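Local coordinates for polyketide biosynthesis 3-hydroxy-3-methylglutaryl-ACP synthase PksG (Bacillus subtilis, PDB 4YXT), which catalyses the aldol condensation of acetyl-ACP with a beta-ketothioester polyketide intermediate during synthesis of the antibiotic bacillaene, at residues I6-G14 and A168-L176; L139-R147 and N296-L304. The protein carries 1 engineered substitution. All coordinates share one frame; numbering follows the deposited sequence.

In the fold
From the N terminus, the chain first lays down strand 5-12. After several helices, with strands 74-80 and 106-111 among them, it forms strand 137-145, then strand 170-178. Contact 1 closes when 170-178 returns to lie antiparallel beside 5-12. Contact 2 closes much later, when the turn leading into helix 301-312 meets strand 137-145. The two loops cross, because their segments alternate along the chain. Strand 170-178 sits between 5-12 and 137-145 in one mixed sheet, so the contacts are close neighbours. Contact 1 is internal to the N-terminal family region. Contact 2 sets the start of helix 301-312, from the C-terminal family region, against strand 137-145 of the N-terminal one, within the layered thiolase-like fold.

Contact 1 (I6-G14 and A168-L176); sequences IEAMNVFGG and AGAGAVAVL
Ile6 meets Val175 at the start of this antiparallel pair, with Ile6 CG1 3.6 Å from Val175 CG1. Glu7 N then donates to Leu176 O, and Leu176 N donates to Ala8 O. Glu7 and Ala8 thus both face Leu176 in a classic beta bulge. Leu176 CD2 lies 3.8 Å from Glu7 OE1, the two side chains crossing at a slant. The Glu7 carboxylate reaches Lys137 and the backbone N of Asn180. Met9 forms a non-hydrogen-bonded pair with Val175. With chi1 at 81° and a bend at chi3 (-69°), it places Met9 CE 3.6 Å from Val173 CG1 and 3.8 Å from Val175 CG2. Asn10 and Ala174 exchange two backbone bonds: Asn10 N to Ala174 O at 3.0 Å and Ala174 N to Asn10 O at 2.9 Å. Asn10 ND2 donates to Ala58 O. Val11 CG2 faces Val173 CG2 at 4.1 Å. Phe12 N donates to Ala172 O at 2.8 Å, and Phe12 O accepts from Ala172 N. The Phe12 ring turns from Ala172 to meet Phe54 edge-to-face and His355 with planes about 15° apart.

Met9, Val11, Val173 and Val175 share one sheet face, where helix 301-312 packs. Ala8, Asn10, Phe12, Ala172, Ala174 and Leu176 share the other, where helix 51-64 packs on Asn10, Phe12 and Ala174. Six backbone bonds satisfy buried polar groups, and small apolar side chains fit the sheet between helices, as in the layered thiolase fold.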
loop_
_atom_site.group_PDB
_atom_site.type_symbol
_atom_site.label_atom_id
_atom_site.label_comp_id
_atom_site.label_asym_id
_atom_site.label_seq_id
_atom_site.Cartn_x
_atom_site.Cartn_y
_atom_site.Cartn_z
ATOM N N ILE A 6 2.170 12.679 15.567
ATOM C CA ILE A 6 0.976 12.084 16.154
ATOM C C ILE A 6 0.241 13.098 17.065
ATOM O O ILE A 6 0.794 13.563 18.040
ATOM C CB ILE A 6 1.314 10.764 16.921
ATOM C CG1 ILE A 6 2.062 9.780 16.022
ATOM C CG2 ILE A 6 0.091 10.166 17.548
ATOM C CD1 ILE A 6 2.474 8.470 16.695
ATOM N N GLU A 7 -1.023 13.370 16.751
ATOM C CA GLU A 7 -1.931 14.128 17.616
ATOM C C GLU A 7 -2.675 13.197 18.559
ATOM O O GLU A 7 -2.975 13.536 19.688
ATOM C CB GLU A 7 -2.923 14.943 16.766
ATOM C CG GLU A 7 -2.180 15.900 15.854
ATOM C CD GLU A 7 -3.091 16.857 15.116
ATOM O OE1 GLU A 7 -4.291 16.563 14.969
ATOM O OE2 GLU A 7 -2.609 17.900 14.671
ATOM N N ALA A 8 -2.947 11.981 18.122
ATOM C CA ALA A 8 -3.699 11.111 18.976
ATOM C C ALA A 8 -3.492 9.689 18.449
ATOM O O ALA A 8 -3.267 9.531 17.275
ATOM C CB ALA A 8 -5.163 11.524 18.945
ATOM N N MET A 9 -3.516 8.690 19.329
ATOM C CA MET A 9 -3.442 7.284 18.881
ATOM C C MET A 9 -4.126 6.348 19.864
ATOM O O MET A 9 -4.107 6.599 21.045
ATOM C CB MET A 9 -1.985 6.834 18.598
ATOM C CG MET A 9 -1.160 6.433 19.801
ATOM S SD MET A 9 0.589 6.158 19.381
ATOM C CE MET A 9 0.482 4.678 18.399
ATOM N N ASN A 10 -4.740 5.291 19.341
ATOM C CA ASN A 10 -5.549 4.394 20.123
ATOM C C ASN A 10 -5.438 2.953 19.679
ATOM O O ASN A 10 -5.297 2.664 18.517
ATOM C CB ASN A 10 -7.018 4.792 20.103
ATOM C CG ASN A 10 -7.838 3.961 21.089
ATOM O OD1 ASN A 10 -7.385 3.709 22.190
ATOM N ND2 ASN A 10 -8.945 3.473 20.683
ATOM N N VAL A 11 -5.562 2.048 20.631
ATOM C CA VAL A 11 -5.274 0.645 20.419
ATOM C C VAL A 11 -6.581 -0.026 20.594
ATOM O O VAL A 11 -7.270 0.376 21.488
ATOM C CB VAL A 11 -4.321 0.102 21.535
ATOM C CG1 VAL A 11 -4.170 -1.416 21.497
ATOM C CG2 VAL A 11 -2.968 0.750 21.419
ATOM N N PHE A 12 -6.904 -0.981 19.710
ATOM C CA PHE A 12 -7.910 -2.029 19.927
ATOM C C PHE A 12 -7.232 -3.396 19.897
ATOM O O PHE A 12 -6.802 -3.878 18.818
ATOM C CB PHE A 12 -8.973 -2.063 18.843
ATOM C CG PHE A 12 -10.138 -2.964 19.178
ATOM C CD1 PHE A 12 -11.066 -2.576 20.130
ATOM C CD2 PHE A 12 -10.301 -4.197 18.561
ATOM C CE1 PHE A 12 -12.150 -3.388 20.470
ATOM C CE2 PHE A 12 -11.387 -5.005 18.892
ATOM C CZ PHE A 12 -12.307 -4.598 19.854
ATOM N N GLY A 13 -7.141 -4.013 21.078
ATOM C CA GLY A 13 -6.565 -5.352 21.248
ATOM C C GLY A 13 -7.576 -6.448 21.497
ATOM O O GLY A 13 -7.341 -7.340 22.293
ATOM N N GLY A 14 -8.691 -6.390 20.790
ATOM C CA GLY A 14 -9.612 -7.507 20.705
ATOM C C GLY A 14 -10.720 -7.353 21.726
ATOM O O GLY A 14 -10.633 -6.552 22.657
ATOM N N ALA A 168 0.756 -15.209 18.731
ATOM C CA ALA A 168 0.116 -14.979 17.467
ATOM C C ALA A 168 -1.162 -14.190 17.696
ATOM O O ALA A 168 -2.225 -14.778 17.836
ATOM C CB ALA A 168 -0.197 -16.321 16.797
ATOM N N GLY A 169 -1.075 -12.861 17.702
ATOM C CA GLY A 169 -2.222 -12.048 18.051
ATOM C C GLY A 169 -3.111 -11.414 16.991
ATOM O O GLY A 169 -3.088 -11.766 15.805
ATOM N N ALA A 170 -3.950 -10.501 17.470
ATOM C CA ALA A 170 -4.895 -9.748 16.664
ATOM C C ALA A 170 -5.041 -8.371 17.308
ATOM O O ALA A 170 -5.206 -8.251 18.515
ATOM C CB ALA A 170 -6.243 -10.415 16.640
ATOM N N GLY A 171 -5.036 -7.318 16.516
ATOM C CA GLY A 171 -4.998 -5.999 17.096
ATOM C C GLY A 171 -5.046 -4.971 16.009
ATOM O O GLY A 171 -4.913 -5.326 14.832
ATOM N N ALA A 172 -5.243 -3.708 16.411
ATOM C CA ALA A 172 -5.168 -2.582 15.509
ATOM C C ALA A 172 -4.810 -1.393 16.315
ATOM O O ALA A 172 -5.159 -1.310 17.501
ATOM C CB ALA A 172 -6.468 -2.349 14.732
ATOM N N VAL A 173 -4.032 -0.522 15.701
ATOM C CA VAL A 173 -3.693 0.767 16.269
ATOM C C VAL A 173 -3.991 1.873 15.231
ATOM O O VAL A 173 -3.575 1.773 14.063
ATOM C CB VAL A 173 -2.201 0.893 16.666
ATOM C CG1 VAL A 173 -1.919 2.243 17.349
ATOM C CG2 VAL A 173 -1.749 -0.196 17.606
ATOM N N ALA A 174 -4.681 2.922 15.661
ATOM C CA ALA A 174 -5.082 3.963 14.767
ATOM C C ALA A 174 -4.318 5.162 15.221
ATOM O O ALA A 174 -4.230 5.424 16.423
ATOM C CB ALA A 174 -6.582 4.185 14.864
ATOM N N VAL A 175 -3.741 5.888 14.281
ATOM C CA VAL A 175 -2.882 6.999 14.561
ATOM C C VAL A 175 -3.367 8.186 13.703
ATOM O O VAL A 175 -3.356 8.093 12.478
ATOM C CB VAL A 175 -1.424 6.668 14.155
ATOM C CG1 VAL A 175 -0.511 7.873 14.306
ATOM C CG2 VAL A 175 -0.796 5.493 14.919
ATOM N N LEU A 176 -3.733 9.295 14.362
ATOM C CA LEU A 176 -4.077 10.555 13.749
ATOM C C LEU A 176 -2.878 11.452 13.636
ATOM O O LEU A 176 -2.252 11.743 14.612
ATOM C CB LEU A 176 -5.104 11.285 14.618
ATOM C CG LEU A 176 -5.723 12.558 14.016
ATOM C CD1 LEU A 176 -6.722 12.267 12.899
ATOM C CD2 LEU A 176 -6.382 13.353 15.136
#

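Contact 2 (L139-R147 and N296-L304); sequences LVIASDISR and NIMGAALFL
Strand 139-145 passes the turn that starts helix 301-312, and the backbones come nearest at Ala142 and Ala300, whose CA atoms are 4.9 Å apart. There the two methyl groups touch, Ala142 CB to Ala300 CB at 3.5 Å. Ala142 CB also sits at the edge of the Phe303 ring, near its plane, 4.2 Å from Phe303 CD2. With chi1 at -86°, Asp144 swings its carboxylate toward the turn, and Asp144 OD2 accepts from Gly299 N at 3.0 Å. The donor comes on the anti side of the carboxylate, 19° out of its plane. The other oxygen, OD1, accepts from Ala82 N and also bonds Ser81 OG and Ser83 OG. Met298 crosses the Asp144 side chain, with Met298 CB 3.4 Å from Asp144 OD2. The bent Met298 chain carries Met298 CE to within 3.3 Å of Ser146 OG, which is bonded to Gly169 O. Asn296 OD1 accepts from Met298 N, forming an Asx turn.

Asp144 therefore joins the turn to the loop holding Ala82, an engineered alanine at a position that is probably the proton donor/acceptor in the natural enzyme. Asn296 touches His250, probably a catalytic residue. Bonds at both oxygens would fix the rotation of the buried carboxylate.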
loop_
_atom_site.group_PDB
_atom_site.type_symbol
_atom_site.label_atom_id
_atom_site.label_comp_id
_atom_site.label_asym_id
_atom_site.label_seq_id
_atom_site.Cartn_x
_atom_site.Cartn_y
_atom_site.Cartn_z
ATOM N N LEU A 139 -5.221 9.945 8.860
ATOM C CA LEU A 139 -5.456 8.843 9.741
ATOM C C LEU A 139 -4.776 7.581 9.164
ATOM O O LEU A 139 -4.975 7.241 8.015
ATOM C CB LEU A 139 -6.943 8.639 9.823
ATOM C CG LEU A 139 -7.449 7.633 10.836
ATOM C CD1 LEU A 139 -6.991 7.878 12.276
ATOM C CD2 LEU A 139 -8.930 7.703 10.752
ATOM N N VAL A 140 -3.902 6.968 9.961
ATOM C CA VAL A 140 -3.225 5.768 9.590
ATOM C C VAL A 140 -3.703 4.772 10.596
ATOM O O VAL A 140 -3.704 5.037 11.802
ATOM C CB VAL A 140 -1.679 5.890 9.696
ATOM C CG1 VAL A 140 -1.007 4.600 9.285
ATOM C CG2 VAL A 140 -1.164 7.012 8.842
ATOM N N ILE A 141 -4.094 3.625 10.085
ATOM C CA ILE A 141 -4.612 2.577 10.879
ATOM C C ILE A 141 -3.862 1.286 10.480
ATOM O O ILE A 141 -3.949 0.849 9.364
ATOM C CB ILE A 141 -6.104 2.385 10.581
ATOM C CG1 ILE A 141 -6.889 3.636 10.948
ATOM C CG2 ILE A 141 -6.626 1.166 11.334
ATOM C CD1 ILE A 141 -8.395 3.452 10.868
ATOM N N ALA A 142 -3.112 0.716 11.406
ATOM C CA ALA A 142 -2.546 -0.583 11.214
ATOM C C ALA A 142 -3.454 -1.647 11.887
ATOM O O ALA A 142 -3.680 -1.572 13.068
ATOM C CB ALA A 142 -1.138 -0.601 11.762
ATOM N N SER A 143 -3.959 -2.620 11.110
ATOM C CA SER A 143 -4.920 -3.670 11.531
ATOM C C SER A 143 -4.475 -5.044 10.983
ATOM O O SER A 143 -4.407 -5.255 9.773
ATOM C CB SER A 143 -6.318 -3.305 10.967
ATOM O OG SER A 143 -7.428 -3.974 11.610
ATOM N N ASP A 144 -4.155 -5.978 11.869
ATOM C CA ASP A 144 -3.758 -7.332 11.490
ATOM C C ASP A 144 -4.329 -8.363 12.462
ATOM O O ASP A 144 -4.473 -8.083 13.660
ATOM C CB ASP A 144 -2.234 -7.524 11.451
ATOM C CG ASP A 144 -1.609 -7.119 10.101
ATOM O OD1 ASP A 144 -2.112 -7.553 9.026
ATOM O OD2 ASP A 144 -0.612 -6.334 10.137
ATOM N N ILE A 145 -4.644 -9.536 11.888
ATOM C CA ILE A 145 -5.213 -10.687 12.553
ATOM C C ILE A 145 -4.357 -11.891 12.169
ATOM O O ILE A 145 -4.211 -12.176 10.990
ATOM C CB ILE A 145 -6.627 -10.990 12.047
ATOM C CG1 ILE A 145 -7.680 -10.000 12.593
ATOM C CG2 ILE A 145 -7.069 -12.377 12.525
ATOM C CD1 ILE A 145 -7.491 -8.546 12.285
ATOM N N SER A 146 -3.792 -12.587 13.152
ATOM C CA SER A 146 -3.165 -13.889 12.899
ATOM C C SER A 146 -4.167 -14.952 12.445
ATOM O O SER A 146 -5.340 -14.877 12.763
ATOM C CB SER A 146 -2.476 -14.398 14.146
ATOM O OG SER A 146 -1.556 -13.436 14.553
ATOM N N ARG A 147 -3.658 -15.984 11.788
ATOM C CA ARG A 147 -4.464 -16.982 11.087
ATOM C C ARG A 147 -4.221 -18.436 11.549
ATOM O O ARG A 147 -3.079 -18.915 11.632
ATOM C CB ARG A 147 -4.241 -16.840 9.574
ATOM C CG ARG A 147 -2.857 -17.183 9.023
ATOM C CD ARG A 147 -1.709 -16.443 9.676
ATOM N NE ARG A 147 -1.302 -17.078 10.936
ATOM C CZ ARG A 147 -0.407 -16.574 11.792
ATOM N NH1 ARG A 147 0.200 -15.428 11.523
ATOM N NH2 ARG A 147 -0.118 -17.228 12.926
ATOM N N ASN A 296 1.780 -10.531 19.057
ATOM C CA ASN A 296 2.343 -9.966 17.868
ATOM C C ASN A 296 1.192 -9.524 16.967
ATOM O O ASN A 296 0.418 -10.342 16.446
ATOM C CB ASN A 296 3.207 -10.994 17.106
ATOM C CG ASN A 296 3.697 -10.464 15.760
ATOM O OD1 ASN A 296 3.839 -9.250 15.535
ATOM N ND2 ASN A 296 3.936 -11.387 14.846
ATOM N N ILE A 297 1.114 -8.227 16.767
ATOM C CA ILE A 297 0.045 -7.617 15.985
ATOM C C ILE A 297 0.582 -7.166 14.638
ATOM O O ILE A 297 -0.041 -6.364 13.955
ATOM C CB ILE A 297 -0.531 -6.427 16.814
ATOM C CG1 ILE A 297 -1.253 -6.988 18.009
ATOM C CG2 ILE A 297 -1.528 -5.603 16.065
ATOM C CD1 ILE A 297 -2.069 -8.176 17.671
ATOM N N MET A 298 1.766 -7.658 14.284
ATOM C CA MET A 298 2.362 -7.484 12.945
ATOM C C MET A 298 2.635 -6.024 12.545
ATOM O O MET A 298 3.463 -5.357 13.186
ATOM C CB MET A 298 1.536 -8.258 11.953
ATOM C CG MET A 298 1.650 -9.756 12.206
ATOM S SD MET A 298 0.449 -10.710 11.307
ATOM C CE MET A 298 -0.742 -10.848 12.642
ATOM N N GLY A 299 1.942 -5.535 11.526
ATOM C CA GLY A 299 2.025 -4.167 11.124
ATOM C C GLY A 299 1.796 -3.158 12.226
ATOM O O GLY A 299 2.274 -2.031 12.153
ATOM N N ALA A 300 1.039 -3.511 13.243
ATOM C CA ALA A 300 0.722 -2.516 14.279
ATOM C C ALA A 300 1.576 -2.692 15.530
ATOM O O ALA A 300 1.403 -1.939 16.538
ATOM C CB ALA A 300 -0.744 -2.598 14.627
ATOM N N ALA A 301 2.507 -3.640 15.499
ATOM C CA ALA A 301 3.287 -3.976 16.709
ATOM C C ALA A 301 4.098 -2.791 17.221
ATOM O O ALA A 301 3.994 -2.436 18.398
ATOM C CB ALA A 301 4.231 -5.201 16.495
ATOM N N LEU A 302 4.954 -2.217 16.394
ATOM C CA LEU A 302 5.712 -1.055 16.872
ATOM C C LEU A 302 4.799 0.070 17.404
ATOM O O LEU A 302 5.120 0.698 18.382
ATOM C CB LEU A 302 6.612 -0.500 15.780
ATOM C CG LEU A 302 7.265 0.825 16.146
ATOM C CD1 LEU A 302 8.331 0.622 17.225
ATOM C CD2 LEU A 302 7.854 1.375 14.883
ATOM N N PHE A 303 3.698 0.375 16.729
ATOM C CA PHE A 303 2.811 1.384 17.269
ATOM C C PHE A 303 2.299 1.041 18.668
ATOM O O PHE A 303 2.206 1.943 19.483
ATOM C CB PHE A 303 1.630 1.658 16.336
ATOM C CG PHE A 303 2.008 2.306 15.022
ATOM C CD1 PHE A 303 3.120 3.166 14.915
ATOM C CD2 PHE A 303 1.208 2.111 13.904
ATOM C CE1 PHE A 303 3.434 3.753 13.693
ATOM C CE2 PHE A 303 1.524 2.706 12.674
ATOM C CZ PHE A 303 2.631 3.535 12.587
ATOM N N LEU A 304 1.975 -0.243 18.916
ATOM C CA LEU A 304 1.517 -0.726 20.184
ATOM C C LEU A 304 2.550 -0.570 21.278
ATOM O O LEU A 304 2.180 -0.284 22.432
ATOM C CB LEU A 304 1.093 -2.219 20.063
ATOM C CG LEU A 304 0.386 -2.886 21.239
ATOM C CD1 LEU A 304 -0.955 -2.249 21.478
ATOM C CD2 LEU A 304 0.229 -4.398 21.039
#